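Local atomic coordinates of tail spike protein gp49 (Pseudomonas phage LKA1, PDB entry 4RU4), a protein that forms the trimeric tailspike of the phage and acts as a lyase on the O-specific polysaccharide of Pseudomonas, probably degrading the cell envelope during entry. Residues Pro397-Val402 with Gly406-Val411; Pro419-Ile424 with Pro481-Val486; Ser438-Ala443 with Ile454-Gln459. One frame throughout, in Å; residues are numbered along the deposited sequence.

Contact 1. Residues Pro397-Val402 with Gly406-Val411; sequences PGNRGV and GGNSAV
Asn399 O packs against the backbone of Gly407, 3.2 Å from Gly407 C, and takes its hydrogen bond from outside the pair, from Arg442 NH1. The two loops, 397-402 and 406-411, flank the short strand 403-405 in one turn of the parallel beta-helix that defines this pectin lyase-like domain. Because Gly407 carries no side chain, the chains close to 4.6 Å between Arg400 CA and Gly407 CA. That spacing also brings Asn399 O to 3.3 Å from Gly407 O, an approach of two acceptors and not a bond. Asp404, on the strand between the loops, spans both: OD1 accepts from Gly401 N and OD2 from Gly407 N, while Arg444 NE binds Gly407 O. Asn408 reaches back with CG opposite its own backbone N (chi1 -160°), which sets its amide beside the 397-402 loop; ND2 is 3.6 Å from Gly398 O, without a hydrogen bond. Arg400, modelled in two conformers, extends toward Gly368 of the calcium site, and its approach to Asn408, 4.1 Å from Arg400 CG to Asn408 CB, is therefore tentative. On the surface, Asn399 and Asn408 meet at their CB atoms, 4.0 Å apart.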
ATOM      1  N   PRO B 397     -13.728  23.330  19.007  1.00  9.09           N
ATOM      2  CA  PRO B 397     -14.278  23.753  20.310  1.00 10.03           C
ATOM      3  C   PRO B 397     -13.628  23.020  21.482  1.00 12.50           C
ATOM      4  O   PRO B 397     -13.545  23.597  22.566  1.00 13.95           O
ATOM      5  CB  PRO B 397     -15.776  23.414  20.185  1.00 14.25           C
ATOM      6  CG  PRO B 397     -16.047  23.682  18.723  1.00 10.00           C
ATOM      7  CD  PRO B 397     -14.808  23.032  18.042  1.00  8.41           C
ATOM      8  N   GLY B 398     -13.140  21.796  21.260  1.00  9.25           N
ATOM      9  CA  GLY B 398     -12.340  21.093  22.256  1.00  9.21           C
ATOM     10  C   GLY B 398     -10.833  21.389  22.181  1.00 11.92           C
ATOM     11  O   GLY B 398     -10.010  20.682  22.790  1.00 13.34           O
ATOM     12  N   ASN B 399     -10.470  22.438  21.445  1.00  9.61           N
ATOM     13  CA  ASN B 399      -9.078  22.892  21.341  1.00 10.77           C
ATOM     14  C   ASN B 399      -8.105  21.927  20.644  1.00  9.96           C
ATOM     15  O   ASN B 399      -6.909  21.940  20.928  1.00 12.05           O
ATOM     16  CB  ASN B 399      -8.528  23.336  22.712  1.00 13.49           C
ATOM     17  CG  ASN B 399      -9.052  24.716  23.125  1.00 23.12           C
ATOM     18  OD1 ASN B 399      -9.075  25.656  22.314  1.00 24.58           O
ATOM     19  ND2 ASN B 399      -9.498  24.831  24.364  1.00 23.20           N
ATOM     20  N   ARG B 400      -8.624  21.108  19.731  0.55  6.91           N
ATOM     21  CA  ARG B 400      -7.822  20.103  19.052  0.55  6.75           C
ATOM     22  C   ARG B 400      -7.876  20.285  17.536  0.55 10.34           C
ATOM     23  O   ARG B 400      -8.889  20.757  17.002  0.55  9.94           O
ATOM     24  CB  ARG B 400      -8.278  18.686  19.466  0.55  8.09           C
ATOM     25  CG  ARG B 400      -7.892  18.315  20.925  0.55  6.88           C
ATOM     26  CD  ARG B 400      -8.521  17.003  21.447  0.55 12.11           C
ATOM     27  NE  ARG B 400      -9.977  17.092  21.553  0.55 16.42           N
ATOM     28  CZ  ARG B 400     -10.766  16.185  22.128  0.55 17.32           C
ATOM     29  NH1 ARG B 400     -10.267  15.093  22.678  0.55 17.15           N
ATOM     30  NH2 ARG B 400     -12.075  16.377  22.137  0.55 18.30           N
ATOM     31  N   GLY B 401      -6.794  19.915  16.846  1.00  6.46           N
ATOM     32  CA  GLY B 401      -6.780  19.950  15.381  1.00  8.97           C
ATOM     33  C   GLY B 401      -7.524  18.739  14.844  1.00  8.71           C
ATOM     34  O   GLY B 401      -7.823  17.818  15.616  1.00  7.63           O
ATOM     35  N   VAL B 402      -7.831  18.723  13.547  1.00  6.05           N
ATOM     36  CA  VAL B 402      -8.360  17.506  12.920  1.00  9.35           C
ATOM     37  C   VAL B 402      -7.275  16.445  12.997  1.00  8.26           C
ATOM     38  O   VAL B 402      -7.538  15.263  13.269  1.00  7.54           O
ATOM     39  CB  VAL B 402      -8.789  17.765  11.451  1.00  7.58           C
ATOM     40  CG1 VAL B 402      -9.155  16.433  10.729  1.00  6.59           C
ATOM     41  CG2 VAL B 402      -9.943  18.798  11.414  1.00  5.89           C
ATOM     42  N   GLY B 406      -1.100  17.426  20.772  1.00 10.08           N
ATOM     43  CA  GLY B 406      -1.114  18.127  22.047  1.00 12.30           C
ATOM     44  C   GLY B 406      -1.932  19.410  22.112  1.00 10.86           C
ATOM     45  O   GLY B 406      -1.655  20.271  22.941  1.00  7.96           O
ATOM     46  N   GLY B 407      -2.959  19.515  21.272  1.00  8.79           N
ATOM     47  CA  GLY B 407      -3.808  20.692  21.263  1.00 10.39           C
ATOM     48  C   GLY B 407      -4.388  20.999  22.635  1.00 11.62           C
ATOM     49  O   GLY B 407      -4.387  22.145  23.070  1.00 10.33           O
ATOM     50  N   ASN B 408      -4.870  19.968  23.317  1.00  9.82           N
ATOM     51  CA  ASN B 408      -5.456  20.147  24.625  1.00 12.37           C
ATOM     52  C   ASN B 408      -4.950  19.070  25.586  1.00 10.25           C
ATOM     53  O   ASN B 408      -5.648  18.709  26.518  1.00 13.77           O
ATOM     54  CB  ASN B 408      -6.991  20.109  24.528  1.00 13.47           C
ATOM     55  CG  ASN B 408      -7.684  20.762  25.727  1.00 17.50           C
ATOM     56  OD1 ASN B 408      -7.199  21.731  26.292  1.00 20.26           O
ATOM     57  ND2 ASN B 408      -8.829  20.218  26.113  1.00 26.27           N
ATOM     58  N   SER B 409      -3.734  18.572  25.368  1.00  8.76           N
ATOM     59  CA  SER B 409      -3.158  17.563  26.253  1.00  9.19           C
ATOM     60  C   SER B 409      -1.649  17.708  26.294  1.00 10.81           C
ATOM     61  O   SER B 409      -1.079  18.415  25.460  1.00  7.86           O
ATOM     62  CB  SER B 409      -3.541  16.155  25.767  1.00 13.11           C
ATOM     63  OG  SER B 409      -3.237  15.999  24.379  1.00 12.70           O
ATOM     64  N   ALA B 410      -1.003  17.039  27.248  1.00  7.60           N
ATOM     65  CA  ALA B 410       0.460  17.185  27.419  1.00 11.89           C
ATOM     66  C   ALA B 410       1.247  16.107  26.665  1.00 10.18           C
ATOM     67  O   ALA B 410       1.501  15.010  27.190  1.00  9.18           O
ATOM     68  CB  ALA B 410       0.831  17.188  28.903  1.00 10.38           C
ATOM     69  N   VAL B 411       1.616  16.431  25.429  1.00  8.43           N
ATOM     70  CA  VAL B 411       2.118  15.470  24.458  1.00  7.17           C
ATOM     71  C   VAL B 411       3.566  15.744  24.081  1.00  7.64           C
ATOM     72  O   VAL B 411       4.367  14.818  23.887  1.00  8.95           O
ATOM     73  CB  VAL B 411       1.236  15.551  23.173  1.00  8.43           C
ATOM     74  CG1 VAL B 411       1.819  14.699  22.025  1.00 10.13           C
ATOM     75  CG2 VAL B 411      -0.193  15.133  23.494  1.00  6.99           C
TER

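Contact 2. Residues Pro419-Ile424 with Pro481-Val486; sequences PCNFLI and PEYLIV
Van der Waals contact at the phenol end of Tyr483 carries this pair: Leu423 CD2 and Asn421 CB each lie 3.6 Å from Tyr483 OH. Tyr483 CG sits between its backbone N and carbonyl carbon (chi1 57°), and from there the ring reaches over the intervening strand 452-463 to Asn421 and Leu423. Its long axis crosses the side chains of Asn421 and Leu423 at about a right angle, although the planes of the Asn421 amide and the ring are only 17° apart. Among polar approaches, Asn421 OD1 also stands 3.6 Å from Tyr483 OH, a distance too long to count as a hydrogen bond. The amide is held instead by its neighbours on adjacent strands: ND2 donates to Thr381 OG1, and OD1 accepts from Asn453 ND2. A water adds a bridge, donating to Asn421 OD1 at 3.1 Å and, weakly, to Glu482 OE1 at 3.3 Å. Asn421 OD1 is thus gripped by two donors, which together with ND2 fix the amide's rotation. The CA atoms of Asn421 and Tyr483 are 9.1 Å apart, two strand spacings: strands 420-425 and 484-487 lie on either side of 452-463 in the parallel beta-helix, where the second subunit packs on both.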
ATOM      1  N   PRO B 419      14.181  15.025  18.311  1.00  8.20           N
ATOM      2  CA  PRO B 419      13.523  15.884  17.323  1.00  9.10           C
ATOM      3  C   PRO B 419      12.307  15.171  16.718  1.00 10.49           C
ATOM      4  O   PRO B 419      12.388  13.950  16.484  1.00 10.23           O
ATOM      5  CB  PRO B 419      14.607  16.077  16.261  1.00 11.48           C
ATOM      6  CG  PRO B 419      15.894  15.979  17.025  1.00 12.84           C
ATOM      7  CD  PRO B 419      15.632  14.899  18.060  1.00 10.45           C
ATOM      8  N   CYS B 420      11.216  15.911  16.489  1.00  9.70           N
ATOM      9  CA  CYS B 420       9.973  15.343  15.939  1.00  7.47           C
ATOM     10  C   CYS B 420       9.735  15.820  14.524  1.00  9.92           C
ATOM     11  O   CYS B 420       9.872  17.004  14.255  1.00  7.63           O
ATOM     12  CB  CYS B 420       8.772  15.807  16.766  1.00  8.57           C
ATOM     13  SG  CYS B 420       8.810  15.285  18.479  1.00 10.70           S
ATOM     14  N   ASN B 421       9.341  14.908  13.632  1.00  6.03           N
ATOM     15  CA  ASN B 421       8.934  15.299  12.280  1.00  8.20           C
ATOM     16  C   ASN B 421       7.500  14.816  12.060  1.00  8.08           C
ATOM     17  O   ASN B 421       7.237  13.624  12.138  1.00 11.67           O
ATOM     18  CB  ASN B 421       9.846  14.631  11.250  1.00  8.87           C
ATOM     19  CG  ASN B 421      11.289  14.850  11.545  1.00 10.63           C
ATOM     20  OD1 ASN B 421      11.718  15.980  11.743  1.00  7.78           O
ATOM     21  ND2 ASN B 421      12.054  13.777  11.598  1.00 13.29           N
ATOM     22  N   PHE B 422       6.570  15.732  11.836  1.00  5.78           N
ATOM     23  CA  PHE B 422       5.198  15.334  11.560  1.00  6.44           C
ATOM     24  C   PHE B 422       4.934  15.549  10.086  1.00  6.32           C
ATOM     25  O   PHE B 422       5.023  16.688   9.589  1.00  7.38           O
ATOM     26  CB  PHE B 422       4.229  16.153  12.431  1.00  8.08           C
ATOM     27  CG  PHE B 422       4.362  15.842  13.886  1.00 10.39           C
ATOM     28  CD1 PHE B 422       3.794  14.681  14.397  1.00 11.60           C
ATOM     29  CD2 PHE B 422       5.121  16.643  14.730  1.00  6.09           C
ATOM     30  CE1 PHE B 422       3.951  14.351  15.721  1.00  6.09           C
ATOM     31  CE2 PHE B 422       5.240  16.321  16.072  1.00  6.96           C
ATOM     32  CZ  PHE B 422       4.668  15.166  16.553  1.00  6.23           C
ATOM     33  N   LEU B 423       4.635  14.456   9.388  1.00  5.45           N
ATOM     34  CA  LEU B 423       4.538  14.482   7.923  1.00  5.57           C
ATOM     35  C   LEU B 423       3.158  14.095   7.465  1.00  6.50           C
ATOM     36  O   LEU B 423       2.684  13.007   7.814  1.00  6.99           O
ATOM     37  CB  LEU B 423       5.517  13.468   7.298  1.00  5.61           C
ATOM     38  CG  LEU B 423       6.944  13.487   7.859  1.00  8.61           C
ATOM     39  CD1 LEU B 423       7.811  12.406   7.235  1.00  6.99           C
ATOM     40  CD2 LEU B 423       7.594  14.869   7.722  1.00  6.65           C
ATOM     41  N   ILE B 424       2.545  14.934   6.633  1.00  5.17           N
ATOM     42  CA  ILE B 424       1.265  14.598   6.030  1.00  7.01           C
ATOM     43  C   ILE B 424       1.517  14.665   4.544  1.00  8.55           C
ATOM     44  O   ILE B 424       1.835  15.735   4.002  1.00  8.94           O
ATOM     45  CB  ILE B 424       0.124  15.562   6.430  1.00 10.58           C
ATOM     46  CG1 ILE B 424      -0.236  15.431   7.912  1.00 10.31           C
ATOM     47  CG2 ILE B 424      -1.133  15.278   5.593  1.00 10.97           C
ATOM     48  CD1 ILE B 424       0.722  16.173   8.839  1.00 17.20           C
ATOM     49  N   PRO B 481      12.795  24.682  14.937  1.00  9.12           N
ATOM     50  CA  PRO B 481      12.555  23.658  13.907  1.00  8.58           C
ATOM     51  C   PRO B 481      13.543  23.782  12.755  1.00  8.02           C
ATOM     52  O   PRO B 481      14.008  24.885  12.487  1.00 11.76           O
ATOM     53  CB  PRO B 481      11.139  23.986  13.401  1.00  6.50           C
ATOM     54  CG  PRO B 481      10.491  24.767  14.555  1.00  5.98           C
ATOM     55  CD  PRO B 481      11.659  25.610  15.083  1.00  7.11           C
ATOM     56  N   GLU B 482      13.885  22.668  12.119  1.00  6.67           N
ATOM     57  CA  GLU B 482      14.600  22.705  10.838  1.00 10.91           C
ATOM     58  C   GLU B 482      13.698  23.112   9.683  1.00  8.65           C
ATOM     59  O   GLU B 482      14.174  23.648   8.686  1.00  9.63           O
ATOM     60  CB  GLU B 482      15.251  21.355  10.519  1.00 12.45           C
ATOM     61  CG  GLU B 482      16.402  20.993  11.444  1.00 22.49           C
ATOM     62  CD  GLU B 482      16.917  19.562  11.227  1.00 35.15           C
ATOM     63  OE1 GLU B 482      16.267  18.756  10.506  1.00 39.14           O
ATOM     64  OE2 GLU B 482      17.987  19.242  11.790  1.00 40.67           O
ATOM     65  N   TYR B 483      12.401  22.846   9.772  1.00  5.50           N
ATOM     66  CA  TYR B 483      11.527  23.251   8.665  1.00  7.67           C
ATOM     67  C   TYR B 483      10.076  23.322   9.071  1.00  8.62           C
ATOM     68  O   TYR B 483       9.619  22.614   9.980  1.00  7.17           O
ATOM     69  CB  TYR B 483      11.636  22.299   7.453  1.00  5.94           C
ATOM     70  CG  TYR B 483      11.332  20.828   7.740  1.00  6.88           C
ATOM     71  CD1 TYR B 483      10.029  20.327   7.639  1.00  6.75           C
ATOM     72  CD2 TYR B 483      12.354  19.942   8.086  1.00  7.28           C
ATOM     73  CE1 TYR B 483       9.758  18.979   7.873  1.00  8.60           C
ATOM     74  CE2 TYR B 483      12.097  18.605   8.336  1.00  8.36           C
ATOM     75  CZ  TYR B 483      10.797  18.127   8.213  1.00  9.23           C
ATOM     76  OH  TYR B 483      10.545  16.802   8.439  1.00 11.19           O
ATOM     77  N   LEU B 484       9.365  24.177   8.356  1.00  5.03           N
ATOM     78  CA  LEU B 484       7.936  24.334   8.523  1.00  7.60           C
ATOM     79  C   LEU B 484       7.380  24.541   7.107  1.00  7.20           C
ATOM     80  O   LEU B 484       7.555  25.596   6.505  1.00  8.49           O
ATOM     81  CB  LEU B 484       7.697  25.535   9.438  1.00  9.30           C
ATOM     82  CG  LEU B 484       6.319  26.106   9.690  1.00 14.71           C
ATOM     83  CD1 LEU B 484       5.330  24.979   9.731  1.00 15.74           C
ATOM     84  CD2 LEU B 484       6.383  26.838  11.057  1.00 16.47           C
ATOM     85  N   ILE B 485       6.728  23.516   6.572  1.00  8.51           N
ATOM     86  CA  ILE B 485       6.420  23.474   5.136  1.00  7.30           C
ATOM     87  C   ILE B 485       4.934  23.214   4.926  1.00  6.17           C
ATOM     88  O   ILE B 485       4.380  22.267   5.495  1.00  7.13           O
ATOM     89  CB  ILE B 485       7.259  22.363   4.445  1.00  4.74           C
ATOM     90  CG1 ILE B 485       8.721  22.792   4.406  1.00  4.80           C
ATOM     91  CG2 ILE B 485       6.734  22.065   3.018  1.00  5.01           C
ATOM     92  CD1 ILE B 485       9.710  21.647   4.066  1.00  8.57           C
ATOM     93  N   VAL B 486       4.291  24.094   4.164  1.00  5.99           N
ATOM     94  CA  VAL B 486       2.933  23.887   3.647  1.00  7.29           C
ATOM     95  C   VAL B 486       2.987  24.012   2.124  1.00  6.62           C
ATOM     96  O   VAL B 486       3.420  25.022   1.621  1.00  8.96           O
ATOM     97  CB  VAL B 486       1.944  24.951   4.219  1.00  7.36           C
ATOM     98  CG1 VAL B 486       0.554  24.788   3.605  1.00  5.88           C
ATOM     99  CG2 VAL B 486       1.855  24.821   5.724  1.00  7.20           C
TER
HETATM  100  O   HOH W   1      14.433  15.984  10.189  1.00 29.44           O

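Contact 3. Residues Ser438-Ala443 with Ile454-Gln459; sequences SYLLRA and IQYSGQ
Tyr456 lays its phenol end across Leu440: Tyr456 OH is 3.8 Å from Leu440 CB and equally far, 3.8 Å, from Leu440 CD1, with the two side chains crossing at about a right angle. Further down the ring, Tyr456 CE2 is 4.2 Å from Leu441 CB. Both leucines approach the ring obliquely, and the contact is apolar packing. With chi1 at -158°, Tyr456 CG stands opposite the backbone N, which puts the ring between the two segments. The buried hydroxyl has a polar partner in its own segment, donating to Gln459 OE1 at 2.6 Å. The C=O...donor angle there is 123°, with the donor tilted 22° from the carbonyl plane; this short bond tethers the ring's far end. Such filling of the interior by leucine, isoleucine and aromatic side chains is characteristic of a parallel beta-helix. The CB atoms of Leu440, Leu441 and Tyr456 all point toward the opposite segment, across a CA spacing of 9.1 Å between Leu441 and Tyr456, and the strands belong to different sheets, as expected of facing walls. Strand 439-446, between 403-405 and 468-474, forms one wall; strand 452-463, beside 420-425, forms the other, with Ile403 and Ile424 also touching Tyr456.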
ATOM      1  N   SER B 438     -11.646  26.821  12.927  1.00  8.50           N
ATOM      2  CA  SER B 438     -11.026  25.485  12.970  1.00  9.26           C
ATOM      3  C   SER B 438      -9.688  25.440  12.237  1.00 10.16           C
ATOM      4  O   SER B 438      -9.468  26.207  11.290  1.00  7.67           O
ATOM      5  CB  SER B 438     -11.973  24.430  12.389  1.00  8.66           C
ATOM      6  OG  SER B 438     -13.275  24.523  12.962  1.00 10.10           O
ATOM      7  N   TYR B 439      -8.817  24.518  12.657  1.00  7.31           N
ATOM      8  CA  TYR B 439      -7.508  24.331  12.044  1.00  8.02           C
ATOM      9  C   TYR B 439      -7.295  22.849  11.703  1.00 10.16           C
ATOM     10  O   TYR B 439      -7.769  21.955  12.410  1.00  8.07           O
ATOM     11  CB  TYR B 439      -6.370  24.837  12.954  1.00  6.88           C
ATOM     12  CG  TYR B 439      -6.702  24.743  14.436  1.00  9.32           C
ATOM     13  CD1 TYR B 439      -6.485  23.572  15.144  1.00  7.40           C
ATOM     14  CD2 TYR B 439      -7.241  25.836  15.115  1.00  6.89           C
ATOM     15  CE1 TYR B 439      -6.817  23.475  16.498  1.00  8.45           C
ATOM     16  CE2 TYR B 439      -7.564  25.754  16.474  1.00  7.69           C
ATOM     17  CZ  TYR B 439      -7.347  24.572  17.149  1.00  7.67           C
ATOM     18  OH  TYR B 439      -7.669  24.497  18.478  1.00 11.15           O
ATOM     19  N   LEU B 440      -6.612  22.582  10.605  1.00 12.35           N
ATOM     20  CA  LEU B 440      -6.443  21.182  10.191  1.00  9.24           C
ATOM     21  C   LEU B 440      -5.470  20.461  11.105  1.00  8.92           C
ATOM     22  O   LEU B 440      -5.689  19.309  11.484  1.00  9.01           O
ATOM     23  CB  LEU B 440      -5.999  21.091   8.742  1.00  8.26           C
ATOM     24  CG  LEU B 440      -7.008  21.733   7.781  1.00  8.46           C
ATOM     25  CD1 LEU B 440      -6.516  21.572   6.367  1.00  8.82           C
ATOM     26  CD2 LEU B 440      -8.378  21.050   7.953  1.00  6.86           C
ATOM     27  N   LEU B 441      -4.386  21.137  11.456  1.00  7.24           N
ATOM     28  CA  LEU B 441      -3.404  20.518  12.353  1.00  8.11           C
ATOM     29  C   LEU B 441      -3.032  21.506  13.450  1.00  9.56           C
ATOM     30  O   LEU B 441      -2.805  22.690  13.193  1.00 10.11           O
ATOM     31  CB  LEU B 441      -2.138  20.068  11.596  1.00  7.15           C
ATOM     32  CG  LEU B 441      -1.029  19.404  12.423  1.00  8.41           C
ATOM     33  CD1 LEU B 441      -0.281  18.360  11.580  1.00 11.16           C
ATOM     34  CD2 LEU B 441      -0.048  20.407  13.029  1.00  9.49           C
ATOM     35  N   ARG B 442      -2.964  21.009  14.675  1.00  7.48           N
ATOM     36  CA  ARG B 442      -2.470  21.820  15.783  1.00  6.55           C
ATOM     37  C   ARG B 442      -1.321  21.061  16.419  1.00 10.75           C
ATOM     38  O   ARG B 442      -1.417  19.844  16.613  1.00 10.19           O
ATOM     39  CB  ARG B 442      -3.567  22.035  16.841  1.00  7.09           C
ATOM     40  CG  ARG B 442      -3.103  23.013  17.975  1.00 10.11           C
ATOM     41  CD  ARG B 442      -4.214  23.444  18.885  1.00 10.00           C
ATOM     42  NE  ARG B 442      -3.747  24.476  19.821  1.00 11.97           N
ATOM     43  CZ  ARG B 442      -4.476  24.985  20.809  1.00 12.81           C
ATOM     44  NH1 ARG B 442      -5.707  24.548  21.022  1.00  8.33           N
ATOM     45  NH2 ARG B 442      -3.962  25.939  21.595  1.00 13.42           N
ATOM     46  N   ALA B 443      -0.242  21.780  16.730  1.00  7.80           N
ATOM     47  CA  ALA B 443       0.825  21.286  17.591  1.00  6.78           C
ATOM     48  C   ALA B 443       1.061  22.351  18.648  1.00  6.76           C
ATOM     49  O   ALA B 443       1.138  23.542  18.332  1.00  9.65           O
ATOM     50  CB  ALA B 443       2.108  21.034  16.776  1.00  7.85           C
ATOM     51  N   ILE B 454       7.282  20.320  10.593  1.00  6.16           N
ATOM     52  CA  ILE B 454       5.996  19.994   9.984  1.00  6.82           C
ATOM     53  C   ILE B 454       6.164  20.000   8.486  1.00 10.60           C
ATOM     54  O   ILE B 454       6.652  20.991   7.911  1.00  5.56           O
ATOM     55  CB  ILE B 454       4.900  21.064  10.288  1.00 13.52           C
ATOM     56  CG1 ILE B 454       4.795  21.384  11.781  1.00 13.61           C
ATOM     57  CG2 ILE B 454       3.544  20.625   9.724  1.00 10.96           C
ATOM     58  CD1 ILE B 454       4.474  20.240  12.630  1.00 17.22           C
ATOM     59  N   GLN B 455       5.731  18.913   7.845  1.00  6.44           N
ATOM     60  CA  GLN B 455       5.625  18.885   6.398  1.00  8.30           C
ATOM     61  C   GLN B 455       4.155  18.583   6.090  1.00  8.09           C
ATOM     62  O   GLN B 455       3.696  17.470   6.323  1.00  8.88           O
ATOM     63  CB  GLN B 455       6.516  17.759   5.806  1.00  5.24           C
ATOM     64  CG  GLN B 455       6.463  17.637   4.273  1.00  5.88           C
ATOM     65  CD  GLN B 455       6.931  16.283   3.762  1.00 11.63           C
ATOM     66  OE1 GLN B 455       6.638  15.241   4.365  1.00 10.71           O
ATOM     67  NE2 GLN B 455       7.679  16.289   2.655  1.00  9.98           N
ATOM     68  N   TYR B 456       3.422  19.564   5.562  1.00  5.23           N
ATOM     69  CA  TYR B 456       2.029  19.316   5.209  1.00  6.03           C
ATOM     70  C   TYR B 456       1.949  19.511   3.685  1.00  5.59           C
ATOM     71  O   TYR B 456       1.985  20.642   3.191  1.00  7.25           O
ATOM     72  CB  TYR B 456       1.142  20.272   6.012  1.00  8.66           C
ATOM     73  CG  TYR B 456      -0.300  19.806   6.162  1.00 14.65           C
ATOM     74  CD1 TYR B 456      -1.165  19.782   5.062  1.00 16.71           C
ATOM     75  CD2 TYR B 456      -0.798  19.402   7.401  1.00 11.16           C
ATOM     76  CE1 TYR B 456      -2.485  19.351   5.187  1.00 13.20           C
ATOM     77  CE2 TYR B 456      -2.102  18.963   7.534  1.00 10.33           C
ATOM     78  CZ  TYR B 456      -2.943  18.945   6.428  1.00 11.20           C
ATOM     79  OH  TYR B 456      -4.245  18.511   6.565  1.00  8.47           O
ATOM     80  N   SER B 457       1.849  18.413   2.941  1.00  6.24           N
ATOM     81  CA  SER B 457       2.282  18.399   1.539  1.00  7.33           C
ATOM     82  C   SER B 457       1.428  17.520   0.613  1.00 10.45           C
ATOM     83  O   SER B 457       1.385  16.302   0.785  1.00 12.93           O
ATOM     84  CB  SER B 457       3.727  17.854   1.539  1.00  9.05           C
ATOM     85  OG  SER B 457       4.270  17.693   0.246  1.00 11.88           O
ATOM     86  N   GLY B 458       0.762  18.112  -0.377  1.00  8.21           N
ATOM     87  CA  GLY B 458       0.104  17.322  -1.425  1.00  4.89           C
ATOM     88  C   GLY B 458      -1.334  16.875  -1.180  1.00  4.58           C
ATOM     89  O   GLY B 458      -1.962  16.261  -2.051  1.00  7.32           O
ATOM     90  N   GLN B 459      -1.874  17.153   0.001  1.00  6.84           N
ATOM     91  CA  GLN B 459      -3.226  16.661   0.352  1.00  6.61           C
ATOM     92  C   GLN B 459      -4.349  17.419  -0.373  1.00  5.54           C
ATOM     93  O   GLN B 459      -4.305  18.639  -0.502  1.00  8.28           O
ATOM     94  CB  GLN B 459      -3.437  16.802   1.847  1.00  8.68           C
ATOM     95  CG  GLN B 459      -4.715  16.204   2.415  1.00  8.89           C
ATOM     96  CD  GLN B 459      -4.802  16.514   3.888  1.00  9.93           C
ATOM     97  OE1 GLN B 459      -5.020  17.664   4.280  1.00  9.05           O
ATOM     98  NE2 GLN B 459      -4.595  15.507   4.716  1.00  8.32           N
TER

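Overall arrangement
Contacts 2 and 3 are buried, whereas contact 1 lies at the surface, where loops join beside the calcium site. Strand 452-463 unites contacts 2 and 3: Ile424 N is 2.8 Å from Gln455 O and Ile485 N 2.9 Å from Ile454 O, so contact 2 joins the two strands that flank 452-463 on one face and contact 3 crosses the interior to another. Their chemistry follows: apolar packing with one buried tyrosine-glutamine hydrogen bond in contact 3, amide, phenol and water at the subunit-facing side of contact 2, and backbone carbonyls gripped by arginines in contact 1. Arg442 links contacts 1 and 3, its NH1 lying 2.9 Å from Asn399 O, while contacts 1 and 2 do not touch.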